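Local coordinates for protein alpha-L-rhamnosidase (Klebsiella oxytoca, PDB 4XHC) that hydrolyses terminal non-reducing alpha-L-rhamnose residues from alpha-L-rhamnosides as a two-domain enzyme of glycoside hydrolase family 78, at residues A223-T226 and L227-C230. Sequence-based numbering, arbitrary orientation.
Sequences AVLT and LQNC
Leu225 brings its CD1 methyl against OE1 of Gln228 and, obliquely, above the amide of Asn229, three and four residues further along the same helix. CD1 lies 3.8 Å from OE1 of Gln228 and 4.0 Å from ND2 of Asn229, distances that indicate van der Waals contact. The torsions help to place these groups: chi2 of Leu225 (55°) swings CD1 forward along the helix, whereas Asn229 has CG beside its own N (chi1 -73°), which leans its amide back toward the preceding turn. The amide nitrogens have partners elsewhere: ND2 of Asn229 donates to His102 O and NE2 of Gln228 to Ala202 O.

Beneath the side chains runs the i to i+4 ladder of an alpha-helix. Leu227 N reaches Ala223 O at 3.0 Å, and Gln228 N to Val224 O and Asn229 N to Leu225 O follow. The last rung, Cys230 N to Thr226 O, is weak, with an N-H...O angle of 143°, as the helix nears its end. Thr226 OG1 hydrogen-bonds Val222 O one turn back and also Phe504 N.

Helix 214-230 lies in the six-hairpin glycosidase domain, the (alpha/alpha)6 barrel that carries the active site in family GH78; the side chain of Cys230 is about 9 Å from the bound alpha-L-rhamnopyranose. Leu227 packs on Gln253 and Val256 of helix 247-259, Ala223 and Val224 meet helix 534-540, and Leu225 touches Ser101 in the loop between strands 94-99 and 102-104.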
loop_
_atom_site.group_PDB
_atom_site.type_symbol
_atom_site.label_atom_id
_atom_site.label_comp_id
_atom_site.label_asym_id
_atom_site.label_seq_id
_atom_site.Cartn_x
_atom_site.Cartn_y
_atom_site.Cartn_z
ATOM N N ALA A 223 11.981 8.549 30.816
ATOM C CA ALA A 223 12.371 9.832 30.231
ATOM C C ALA A 223 13.506 9.689 29.228
ATOM O O ALA A 223 13.434 10.202 28.123
ATOM C CB ALA A 223 12.776 10.801 31.327
ATOM N N VAL A 224 14.554 8.985 29.626
ATOM C CA VAL A 224 15.724 8.807 28.773
ATOM C C VAL A 224 15.361 8.103 27.468
ATOM O O VAL A 224 15.835 8.509 26.408
ATOM C CB VAL A 224 16.855 8.044 29.511
ATOM C CG1 VAL A 224 17.976 7.652 28.554
ATOM C CG2 VAL A 224 17.415 8.896 30.644
ATOM N N LEU A 225 14.532 7.059 27.537
ATOM C CA LEU A 225 14.100 6.342 26.322
ATOM C C LEU A 225 13.307 7.267 25.411
ATOM O O LEU A 225 13.443 7.201 24.188
ATOM C CB LEU A 225 13.258 5.109 26.660
ATOM C CG LEU A 225 12.699 4.302 25.473
ATOM C CD1 LEU A 225 13.807 3.868 24.517
ATOM C CD2 LEU A 225 11.889 3.098 25.959
ATOM N N THR A 226 12.488 8.126 26.022
ATOM C CA THR A 226 11.711 9.118 25.294
ATOM C C THR A 226 12.617 10.019 24.477
ATOM O O THR A 226 12.372 10.249 23.293
ATOM C CB THR A 226 10.871 10.001 26.243
ATOM O OG1 THR A 226 10.120 9.172 27.139
ATOM C CG2 THR A 226 9.921 10.869 25.450
ATOM N N LEU A 227 13.652 10.554 25.109
ATOM C CA LEU A 227 14.568 11.445 24.405
ATOM C C LEU A 227 15.295 10.684 23.300
ATOM O O LEU A 227 15.437 11.186 22.188
ATOM C CB LEU A 227 15.581 12.082 25.370
ATOM C CG LEU A 227 16.644 12.969 24.705
ATOM C CD1 LEU A 227 16.015 14.137 23.956
ATOM C CD2 LEU A 227 17.634 13.469 25.742
ATOM N N GLN A 228 15.751 9.479 23.620
ATOM C CA GLN A 228 16.498 8.673 22.673
ATOM C C GLN A 228 15.759 8.475 21.359
ATOM O O GLN A 228 16.347 8.587 20.294
ATOM C CB GLN A 228 16.816 7.316 23.272
ATOM C CG GLN A 228 17.588 6.420 22.324
ATOM C CD GLN A 228 18.116 5.191 23.017
ATOM O OE1 GLN A 228 17.390 4.216 23.208
ATOM N NE2 GLN A 228 19.386 5.230 23.404
ATOM N N ASN A 229 14.473 8.174 21.436
ATOM C CA ASN A 229 13.699 7.928 20.223
ATOM C C ASN A 229 13.380 9.212 19.450
ATOM O O ASN A 229 13.168 9.175 18.235
ATOM C CB ASN A 229 12.431 7.117 20.531
ATOM C CG ASN A 229 12.735 5.653 20.846
ATOM O OD1 ASN A 229 13.861 5.189 20.678
ATOM N ND2 ASN A 229 11.736 4.928 21.320
ATOM N N CYS A 230 13.379 10.342 20.145
ATOM C CA CYS A 230 13.167 11.633 19.508
ATOM C C CYS A 230 14.444 12.179 18.843
ATOM O O CYS A 230 14.364 12.990 17.920
ATOM C CB CYS A 230 12.596 12.628 20.526
ATOM S SG CYS A 230 10.828 12.402 20.846
#